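Local coordinates for BH1408 protein (Bacillus halodurans, PDB 4E0A) that probably transfers acetyl groups to amines, as a member of the GNAT family of N-acetyltransferases, at residues S54-F59 with Y69-L74; V89-L94 with D123-D128; I2-T7 with V58-R63. The protein carries 1 engineered substitution. All coordinates share one frame; numbering follows the deposited sequence.

Contact 1: S54-F59 with Y69-L74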
loop_
_atom_site.group_PDB
_atom_site.type_symbol
_atom_site.label_atom_id
_atom_site.label_comp_id
_atom_site.label_asym_id
_atom_site.label_seq_id
_atom_site.Cartn_x
_atom_site.Cartn_y
_atom_site.Cartn_z
ATOM N N SER A 54 -1.999 -6.404 -18.720
ATOM C CA SER A 54 -2.849 -7.155 -17.793
ATOM C C SER A 54 -3.239 -8.512 -18.368
ATOM O O SER A 54 -3.214 -8.718 -19.584
ATOM C CB SER A 54 -4.104 -6.348 -17.457
ATOM O OG SER A 54 -4.851 -6.085 -18.639
ATOM N N THR A 55 -3.585 -9.442 -17.483
ATOM C CA THR A 55 -4.017 -10.774 -17.877
ATOM C C THR A 55 -5.107 -11.261 -16.919
ATOM O O THR A 55 -4.998 -11.083 -15.706
ATOM C CB THR A 55 -2.849 -11.779 -17.808
ATOM O OG1 THR A 55 -1.762 -11.318 -18.621
ATOM C CG2 THR A 55 -3.299 -13.158 -18.285
ATOM N N VAL A 56 -6.147 -11.886 -17.460
ATOM C CA VAL A 56 -7.184 -12.465 -16.609
ATOM C C VAL A 56 -7.224 -13.967 -16.806
ATOM O O VAL A 56 -7.308 -14.442 -17.940
ATOM C CB VAL A 56 -8.558 -11.869 -16.905
ATOM C CG1 VAL A 56 -9.587 -12.409 -15.906
ATOM C CG2 VAL A 56 -8.482 -10.337 -16.854
ATOM N N LEU A 57 -7.129 -14.708 -15.703
ATOM C CA LEU A 57 -7.105 -16.179 -15.727
ATOM C C LEU A 57 -8.369 -16.714 -15.078
ATOM O O LEU A 57 -8.827 -16.149 -14.096
ATOM C CB LEU A 57 -5.912 -16.682 -14.925
ATOM C CG LEU A 57 -4.544 -16.326 -15.496
ATOM C CD1 LEU A 57 -3.449 -16.531 -14.440
ATOM C CD2 LEU A 57 -4.279 -17.181 -16.727
ATOM N N VAL A 58 -8.941 -17.788 -15.621
ATOM C CA VAL A 58 -10.102 -18.420 -14.992
ATOM C C VAL A 58 -9.893 -19.916 -14.855
ATOM O O VAL A 58 -9.222 -20.539 -15.677
ATOM C CB VAL A 58 -11.436 -18.196 -15.775
ATOM C CG1 VAL A 58 -11.832 -16.718 -15.799
ATOM C CG2 VAL A 58 -11.343 -18.769 -17.195
ATOM N N PHE A 59 -10.454 -20.471 -13.790
ATOM C CA PHE A 59 -10.483 -21.901 -13.576
ATOM C C PHE A 59 -11.892 -22.375 -13.919
ATOM O O PHE A 59 -12.872 -21.853 -13.383
ATOM C CB PHE A 59 -10.182 -22.237 -12.111
ATOM C CG PHE A 59 -10.268 -23.708 -11.810
ATOM C CD1 PHE A 59 -11.443 -24.263 -11.332
ATOM C CD2 PHE A 59 -9.177 -24.540 -12.030
ATOM C CE1 PHE A 59 -11.527 -25.619 -11.073
ATOM C CE2 PHE A 59 -9.257 -25.889 -11.766
ATOM C CZ PHE A 59 -10.435 -26.425 -11.282
ATOM N N TYR A 69 -11.048 -16.961 -10.424
ATOM C CA TYR A 69 -10.372 -16.140 -11.422
ATOM C C TYR A 69 -9.339 -15.265 -10.760
ATOM O O TYR A 69 -9.333 -15.079 -9.534
ATOM C CB TYR A 69 -11.358 -15.252 -12.186
ATOM C CG TYR A 69 -11.702 -13.975 -11.450
ATOM C CD1 TYR A 69 -12.662 -13.978 -10.445
ATOM C CD2 TYR A 69 -11.059 -12.769 -11.751
ATOM C CE1 TYR A 69 -12.987 -12.814 -9.741
ATOM C CE2 TYR A 69 -11.392 -11.579 -11.043
ATOM C CZ TYR A 69 -12.353 -11.629 -10.039
ATOM O OH TYR A 69 -12.700 -10.491 -9.323
ATOM N N SER A 70 -8.473 -14.702 -11.584
ATOM C CA SER A 70 -7.483 -13.769 -11.078
ATOM C C SER A 70 -7.210 -12.706 -12.127
ATOM O O SER A 70 -7.302 -12.970 -13.337
ATOM C CB SER A 70 -6.185 -14.500 -10.713
ATOM O OG SER A 70 -5.256 -13.593 -10.134
ATOM N N VAL A 71 -6.917 -11.490 -11.663
ATOM C CA VAL A 71 -6.472 -10.430 -12.546
ATOM C C VAL A 71 -5.078 -10.009 -12.109
ATOM O O VAL A 71 -4.860 -9.739 -10.933
ATOM C CB VAL A 71 -7.384 -9.196 -12.455
ATOM C CG1 VAL A 71 -6.860 -8.093 -13.382
ATOM C CG2 VAL A 71 -8.820 -9.570 -12.806
ATOM N N ILE A 72 -4.138 -9.964 -13.048
ATOM C CA ILE A 72 -2.759 -9.628 -12.715
ATOM C C ILE A 72 -2.272 -8.564 -13.686
ATOM O O ILE A 72 -2.835 -8.404 -14.769
ATOM C CB ILE A 72 -1.822 -10.867 -12.754
ATOM C CG1 ILE A 72 -1.628 -11.355 -14.189
ATOM C CG2 ILE A 72 -2.360 -12.002 -11.867
ATOM C CD1 ILE A 72 -0.901 -12.678 -14.276
ATOM N N HIS A 73 -1.244 -7.827 -13.278
ATOM C CA HIS A 73 -0.720 -6.723 -14.057
ATOM C C HIS A 73 0.790 -6.767 -14.035
ATOM O O HIS A 73 1.393 -7.034 -12.994
ATOM C CB HIS A 73 -1.173 -5.395 -13.453
ATOM C CG HIS A 73 -2.655 -5.287 -13.264
ATOM N ND1 HIS A 73 -3.471 -4.627 -14.157
ATOM C CD2 HIS A 73 -3.468 -5.752 -12.283
ATOM C CE1 HIS A 73 -4.721 -4.682 -13.731
ATOM N NE2 HIS A 73 -4.746 -5.361 -12.597
ATOM N N LEU A 74 1.407 -6.505 -15.182
ATOM C CA LEU A 74 2.858 -6.387 -15.247
ATOM C C LEU A 74 3.214 -4.935 -14.921
ATOM O O LEU A 74 2.811 -4.013 -15.636
ATOM C CB LEU A 74 3.354 -6.749 -16.652
ATOM C CG LEU A 74 4.824 -7.128 -16.761
ATOM C CD1 LEU A 74 5.108 -8.341 -15.876
ATOM C CD2 LEU A 74 5.186 -7.414 -18.216
#
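The antiparallel hairpin of strands 54-62 and 65-77 lies inside the mixed sheet of this GNAT fold, 65-77 being its central strand, with T55 joined to I72 and L57 to S70 as hydrogen-bonded pairs. The segment axes run 167° apart in direction, so the strands are close to straight antiparallel neighbours. In the first pair T55 N donates to I72 O at 3.0 Å, and I72 N returns a bond to T55 O at 3.0 Å. In the second, L57 N to S70 O and S70 N to L57 O are both 2.9 Å. Between these pairs lies V56-V71, where the strands approach closely enough for CA-H...O contacts to supplement the regular bonds.

The two faces of the hairpin serve different helices. V56, V58, Y69 and V71 lie on one face, where the Y69 ring reaches V14, L17 and H18 of helix 11-28. V56 and V71 stand side by side and point the same way, CG2 to CG2 at 4.1 Å. V58 CG1 meets Y69 CB at 3.9 Å, while the edge of the Y69 ring has V71 CG2 in its plane. Branched valines suit extended backbone; V58 packs on V14 of helix 11-28, V56 on A6. T55 and I72, on the other face, pack on Y116 of helix 105-119. I72 CG1 sits between its backbone N and carbonyl carbon (chi1 69°), and it meets T55 CB at 3.8 Å. The small, buried S70 is satisfied through its OG by D93 O of the next strand. At the far end H73 NE2 is hydrogen-bonded to S92 OG, and H73 ND1 lies 3.8 Å from S54 CB.

Contact 2: V89-L94 with D123-D128. With PO4 (phosphate ion), chain E.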
loop_
_atom_site.group_PDB
_atom_site.type_symbol
_atom_site.label_atom_id
_atom_site.label_comp_id
_atom_site.label_asym_id
_atom_site.label_seq_id
_atom_site.Cartn_x
_atom_site.Cartn_y
_atom_site.Cartn_z
ATOM N N VAL A 89 4.877 -8.703 -10.890
ATOM C CA VAL A 89 3.495 -9.027 -11.222
ATOM C C VAL A 89 2.650 -8.597 -10.039
ATOM O O VAL A 89 2.920 -9.000 -8.906
ATOM C CB VAL A 89 3.296 -10.532 -11.447
ATOM C CG1 VAL A 89 1.808 -10.854 -11.546
ATOM C CG2 VAL A 89 4.022 -10.982 -12.694
ATOM N N TYR A 90 1.632 -7.780 -10.286
ATOM C CA TYR A 90 0.750 -7.357 -9.208
ATOM C C TYR A 90 -0.603 -8.028 -9.358
ATOM O O TYR A 90 -1.268 -7.894 -10.394
ATOM C CB TYR A 90 0.568 -5.849 -9.201
ATOM C CG TYR A 90 -0.284 -5.362 -8.048
ATOM C CD1 TYR A 90 0.235 -5.297 -6.761
ATOM C CD2 TYR A 90 -1.616 -4.980 -8.240
ATOM C CE1 TYR A 90 -0.543 -4.846 -5.692
ATOM C CE2 TYR A 90 -2.399 -4.545 -7.172
ATOM C CZ TYR A 90 -1.848 -4.473 -5.905
ATOM O OH TYR A 90 -2.611 -4.031 -4.839
ATOM N N ILE A 91 -0.995 -8.776 -8.335
ATOM C CA ILE A 91 -2.283 -9.449 -8.352
ATOM C C ILE A 91 -3.326 -8.496 -7.774
ATOM O O ILE A 91 -3.346 -8.262 -6.570
ATOM C CB ILE A 91 -2.254 -10.733 -7.505
ATOM C CG1 ILE A 91 -1.174 -11.704 -8.019
ATOM C CG2 ILE A 91 -3.624 -11.384 -7.509
ATOM C CD1 ILE A 91 -0.996 -12.918 -7.130
ATOM N N SER A 92 -4.185 -7.953 -8.632
ATOM C CA SER A 92 -5.231 -7.028 -8.194
ATOM C C SER A 92 -6.491 -7.759 -7.723
ATOM O O SER A 92 -7.242 -7.246 -6.897
ATOM C CB SER A 92 -5.563 -6.029 -9.308
ATOM O OG SER A 92 -6.099 -6.695 -10.435
ATOM N N ASP A 93 -6.702 -8.971 -8.228
ATOM C CA ASP A 93 -7.831 -9.793 -7.806
ATOM C C ASP A 93 -7.455 -11.267 -7.840
ATOM O O ASP A 93 -6.750 -11.717 -8.744
ATOM C CB ASP A 93 -9.032 -9.568 -8.732
ATOM C CG ASP A 93 -9.443 -8.103 -8.805
ATOM O OD1 ASP A 93 -8.947 -7.378 -9.706
ATOM O OD2 ASP A 93 -10.235 -7.677 -7.938
ATOM N N LEU A 94 -7.935 -12.021 -6.865
ATOM C CA LEU A 94 -7.879 -13.481 -6.939
ATOM C C LEU A 94 -8.993 -14.046 -6.078
ATOM O O LEU A 94 -8.892 -14.071 -4.839
ATOM C CB LEU A 94 -6.503 -14.025 -6.514
ATOM C CG LEU A 94 -6.161 -15.491 -6.834
ATOM C CD1 LEU A 94 -4.663 -15.730 -6.782
ATOM C CD2 LEU A 94 -6.879 -16.489 -5.899
ATOM N N ASP A 123 10.859 -9.535 -10.797
ATOM C CA ASP A 123 11.553 -9.608 -9.526
ATOM C C ASP A 123 10.697 -10.283 -8.476
ATOM O O ASP A 123 11.211 -10.939 -7.572
ATOM C CB ASP A 123 11.909 -8.199 -9.043
ATOM C CG ASP A 123 12.841 -7.473 -9.993
ATOM O OD1 ASP A 123 13.981 -7.941 -10.176
ATOM O OD2 ASP A 123 12.449 -6.418 -10.533
ATOM N N ALA A 124 9.382 -10.120 -8.575
ATOM C CA ALA A 124 8.540 -10.589 -7.487
ATOM C C ALA A 124 7.068 -10.571 -7.872
ATOM O O ALA A 124 6.672 -9.878 -8.816
ATOM C CB ALA A 124 8.765 -9.709 -6.240
ATOM N N ILE A 125 6.268 -11.335 -7.140
ATOM C CA ILE A 125 4.817 -11.206 -7.216
ATOM C C ILE A 125 4.408 -10.401 -5.997
ATOM O O ILE A 125 4.920 -10.643 -4.904
ATOM C CB ILE A 125 4.131 -12.567 -7.163
ATOM C CG1 ILE A 125 4.551 -13.399 -8.381
ATOM C CG2 ILE A 125 2.612 -12.404 -7.118
ATOM C CD1 ILE A 125 4.074 -14.820 -8.324
ATOM N N GLU A 126 3.507 -9.434 -6.185
ATOM C CA GLU A 126 3.009 -8.627 -5.082
ATOM C C GLU A 126 1.480 -8.553 -5.109
ATOM O O GLU A 126 0.866 -8.775 -6.150
ATOM C CB GLU A 126 3.601 -7.216 -5.143
ATOM C CG GLU A 126 5.124 -7.173 -5.087
ATOM C CD GLU A 126 5.649 -5.743 -5.055
ATOM O OE1 GLU A 126 4.922 -4.827 -5.509
ATOM O OE2 GLU A 126 6.785 -5.534 -4.573
ATOM N N LEU A 127 0.881 -8.254 -3.957
ATOM C CA LEU A 127 -0.559 -8.014 -3.855
ATOM C C LEU A 127 -0.829 -7.271 -2.570
ATOM O O LEU A 127 0.045 -7.187 -1.708
ATOM C CB LEU A 127 -1.344 -9.335 -3.878
ATOM C CG LEU A 127 -1.085 -10.357 -2.766
ATOM C CD1 LEU A 127 -1.835 -10.049 -1.446
ATOM C CD2 LEU A 127 -1.455 -11.736 -3.279
ATOM N N ASP A 128 -2.050 -6.766 -2.413
ATOM C CA ASP A 128 -2.434 -6.162 -1.151
ATOM C C ASP A 128 -3.600 -6.890 -0.539
ATOM O O ASP A 128 -4.543 -7.258 -1.225
ATOM C CB ASP A 128 -2.772 -4.688 -1.324
ATOM C CG ASP A 128 -1.545 -3.849 -1.643
ATOM O OD1 ASP A 128 -1.394 -3.430 -2.809
ATOM O OD2 ASP A 128 -0.720 -3.628 -0.730
HETATM P P PO4 E . -5.846 -9.827 -3.897
HETATM O O1 PO4 E . -7.159 -9.755 -4.639
HETATM O O2 PO4 E . -5.996 -10.644 -2.632
HETATM O O3 PO4 E . -4.810 -10.471 -4.779
HETATM O O4 PO4 E . -5.399 -8.425 -3.560
HETATM O O HOH W 1 -4.101 -6.797 -4.537
#
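Y90 reaches across to D128 where strands 86-96 and 124-130, the parallel pair of a beta-alpha-beta crossover through helix 105-119, begin to splay in the GNAT manner. Its CG is anti to the backbone N (chi1 -177°), and the side chain crosses that of D128 at about a right angle. The hydroxyl donates to D128 OD1, which lies at the ring edge, in the ring plane; the modelled OH-OD1 separation of 2.4 Å is very short and its exact value doubtful. Ring and carboxylate planes are 54° apart. The other oxygen, D128 OD2, is held by T151 of the second subunit, whose strand continues the sheet beyond 124-130.

Backbone bonds set this register: E126 N to V89 O at 2.8 Å, I91 N to E126 O at 2.9 Å and V89 N to A124 O at 3.0 Å. Past I91 the strands part. Water 1 enters the gap and accepts from D128 N at 3.0 Å. A phosphate ion, probably from the crystallisation liquor, lies nearby. S92 and D93 form a classic beta bulge opposite V71. In GNAT enzymes generally the bulge and strand opening receive the pantetheine arm of acetyl-CoA, probably here too. Branched aliphatic side chains suit the buried seam: I91 and I125 pack on helix 105-119, L127 on Y140 of helix 134-142. I91 CB lies 4.0 Å from L127 CB, and I91 CD1 meets I125 CG2 at 3.6 Å.

Contact 3: I2-T7 with V58-R63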
loop_
_atom_site.group_PDB
_atom_site.type_symbol
_atom_site.label_atom_id
_atom_site.label_comp_id
_atom_site.label_asym_id
_atom_site.label_seq_id
_atom_site.Cartn_x
_atom_site.Cartn_y
_atom_site.Cartn_z
ATOM N N ILE A 2 -9.789 -27.095 -16.289
ATOM C CA ILE A 2 -8.782 -26.336 -17.024
ATOM C C ILE A 2 -8.579 -24.946 -16.427
ATOM O O ILE A 2 -9.484 -24.385 -15.803
ATOM C CB ILE A 2 -9.154 -26.138 -18.525
ATOM C CG1 ILE A 2 -10.412 -25.287 -18.666
ATOM C CG2 ILE A 2 -9.328 -27.466 -19.277
ATOM C CD1 ILE A 2 -10.711 -24.924 -20.086
ATOM N N ILE A 3 -7.376 -24.415 -16.620
ATOM C CA ILE A 3 -7.092 -22.997 -16.461
ATOM C C ILE A 3 -6.837 -22.403 -17.853
ATOM O O ILE A 3 -6.105 -22.970 -18.661
ATOM C CB ILE A 3 -5.873 -22.762 -15.528
ATOM C CG1 ILE A 3 -6.208 -23.254 -14.117
ATOM C CG2 ILE A 3 -5.465 -21.278 -15.500
ATOM C CD1 ILE A 3 -5.069 -23.113 -13.123
ATOM N N ARG A 4 -7.473 -21.273 -18.140
ATOM C CA ARG A 4 -7.299 -20.597 -19.422
ATOM C C ARG A 4 -7.431 -19.104 -19.192
ATOM O O ARG A 4 -7.889 -18.679 -18.142
ATOM C CB ARG A 4 -8.355 -21.053 -20.437
ATOM C CG ARG A 4 -9.795 -20.899 -19.962
ATOM C CD ARG A 4 -10.761 -20.915 -21.150
ATOM N NE ARG A 4 -12.162 -20.847 -20.736
ATOM C CZ ARG A 4 -12.815 -19.720 -20.471
ATOM N NH1 ARG A 4 -12.192 -18.554 -20.561
ATOM N NH2 ARG A 4 -14.095 -19.756 -20.100
ATOM N N GLU A 5 -7.032 -18.306 -20.172
ATOM C CA GLU A 5 -7.309 -16.886 -20.099
ATOM C C GLU A 5 -8.793 -16.653 -20.267
ATOM O O GLU A 5 -9.484 -17.420 -20.928
ATOM C CB GLU A 5 -6.497 -16.099 -21.136
ATOM C CG GLU A 5 -5.001 -16.111 -20.851
ATOM C CD GLU A 5 -4.262 -14.947 -21.499
ATOM O OE1 GLU A 5 -4.844 -14.264 -22.367
ATOM O OE2 GLU A 5 -3.093 -14.714 -21.131
ATOM N N ALA A 6 -9.283 -15.596 -19.631
ATOM C CA ALA A 6 -10.685 -15.234 -19.718
ATOM C C ALA A 6 -11.039 -14.735 -21.113
ATOM O O ALA A 6 -10.170 -14.332 -21.903
ATOM C CB ALA A 6 -11.011 -14.157 -18.683
ATOM N N THR A 7 -12.322 -14.774 -21.423
ATOM C CA THR A 7 -12.826 -14.016 -22.557
ATOM C C THR A 7 -13.879 -13.048 -22.039
ATOM O O THR A 7 -14.306 -13.132 -20.882
ATOM C CB THR A 7 -13.441 -14.917 -23.642
ATOM O OG1 THR A 7 -14.793 -15.233 -23.292
ATOM C CG2 THR A 7 -12.637 -16.202 -23.798
ATOM N N VAL A 58 -8.941 -17.788 -15.621
ATOM C CA VAL A 58 -10.102 -18.420 -14.992
ATOM C C VAL A 58 -9.893 -19.916 -14.855
ATOM O O VAL A 58 -9.222 -20.539 -15.677
ATOM C CB VAL A 58 -11.436 -18.196 -15.775
ATOM C CG1 VAL A 58 -11.832 -16.718 -15.799
ATOM C CG2 VAL A 58 -11.343 -18.769 -17.195
ATOM N N PHE A 59 -10.454 -20.471 -13.790
ATOM C CA PHE A 59 -10.483 -21.901 -13.576
ATOM C C PHE A 59 -11.892 -22.375 -13.919
ATOM O O PHE A 59 -12.872 -21.853 -13.383
ATOM C CB PHE A 59 -10.182 -22.237 -12.111
ATOM C CG PHE A 59 -10.268 -23.708 -11.810
ATOM C CD1 PHE A 59 -11.443 -24.263 -11.332
ATOM C CD2 PHE A 59 -9.177 -24.540 -12.030
ATOM C CE1 PHE A 59 -11.527 -25.619 -11.073
ATOM C CE2 PHE A 59 -9.257 -25.889 -11.766
ATOM C CZ PHE A 59 -10.435 -26.425 -11.282
ATOM N N VAL A 60 -12.001 -23.352 -14.820
ATOM C CA VAL A 60 -13.308 -23.875 -15.221
ATOM C C VAL A 60 -13.391 -25.347 -14.872
ATOM O O VAL A 60 -12.544 -26.135 -15.296
ATOM C CB VAL A 60 -13.565 -23.735 -16.744
ATOM C CG1 VAL A 60 -14.935 -24.267 -17.082
ATOM C CG2 VAL A 60 -13.409 -22.296 -17.200
ATOM N N ASP A 61 -14.408 -25.720 -14.102
ATOM C CA ASP A 61 -14.540 -27.096 -13.631
ATOM C C ASP A 61 -15.896 -27.684 -13.989
ATOM O O ASP A 61 -16.086 -28.902 -13.949
ATOM C CB ASP A 61 -14.354 -27.156 -12.111
ATOM C CG ASP A 61 -13.743 -28.470 -11.648
ATOM O OD1 ASP A 61 -13.248 -29.244 -12.500
ATOM O OD2 ASP A 61 -13.745 -28.723 -10.426
ATOM N N GLU A 62 -16.840 -26.810 -14.316
ATOM C CA GLU A 62 -18.194 -27.238 -14.635
ATOM C C GLU A 62 -18.783 -26.419 -15.764
ATOM O O GLU A 62 -18.437 -25.248 -15.929
ATOM C CB GLU A 62 -19.096 -27.160 -13.404
ATOM C CG GLU A 62 -19.650 -28.509 -12.992
ATOM C CD GLU A 62 -19.572 -29.530 -14.119
ATOM O OE1 GLU A 62 -18.609 -30.332 -14.142
ATOM O OE2 GLU A 62 -20.471 -29.529 -14.983
ATOM N N ARG A 63 -19.668 -27.045 -16.538
ATOM C CA ARG A 63 -20.340 -26.366 -17.639
ATOM C C ARG A 63 -20.990 -25.075 -17.154
ATOM O O ARG A 63 -21.746 -25.074 -16.178
ATOM C CB ARG A 63 -21.382 -27.278 -18.308
ATOM C CG ARG A 63 -21.897 -28.407 -17.429
ATOM C CD ARG A 63 -23.404 -28.345 -17.196
ATOM N NE ARG A 63 -24.172 -28.630 -18.407
ATOM C CZ ARG A 63 -25.386 -29.176 -18.413
ATOM N NH1 ARG A 63 -25.975 -29.510 -17.272
ATOM N NH2 ARG A 63 -26.007 -29.395 -19.564
#
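R4 turns its CG between its own backbone N and carbonyl carbon (chi1 55°) and then runs extended to NE; the last torsion (chi4 85°) turns the guanidinium, which lies with one face on V58 CG2, itself set between the N and carbonyl carbon of V58. This pairs strand 2-5, the first strand of the GNAT sheet and one of its outermost within the chain, with strand 54-62. The methyl is offset toward the rim of the group, and R4 NH1 is 3.5 Å from V58 CG2. Further along, R4 NH2 comes to 3.9 Å from V60 CG2. Arginine suits a partly exposed edge: its flat group lies on V58 and its NE-NH2 side passes obliquely by V60, while its N-H groups stay in use. NH1 donates to E5 O at 3.0 Å, with that oxygen near the guanidinium plane, and also forms a salt bridge with D10; together these help to fix how the group is turned.

The backbones are antiparallel but strongly twisted, their segment directions 138° apart. R4 N bonds to V58 O at 3.1 Å, answered by V58 N to R4 O at 2.9 Å; the other hydrogen-bonded pair includes V60 N to I2 O at 2.9 Å. Just beyond the strand, A6 CB packs 3.9 Å from V58 CG1. I3 and F59 occupy the other face, toward helix 105-119, crossing at about a right angle, with I3 CG1 at the edge of the aromatic ring, 3.9 Å from F59 CD2.

Overall arrangement
All three contacts belong to one sheet. Contacts 1 and 3 share V58 and F59 of strand 54-62, which has strand 2-5 on one side and 65-77 on the other. Contact 2 joins on through strand 86-96, where Y90 N probably donates to H73 O; contacts 2 and 3 do not touch, their centres about 20 Å apart. Contacts 1 and 2 are buried, each centre about 7 Å from that of the chain, whereas contact 3 is partly buried, about 16 Å out. Chemistry follows place: the hairpin combines regular backbone pairing with mainly apolar packing, an arginine lies across valines at the outer strand, and polar groups with water gather where the parallel strands splay beside the second subunit.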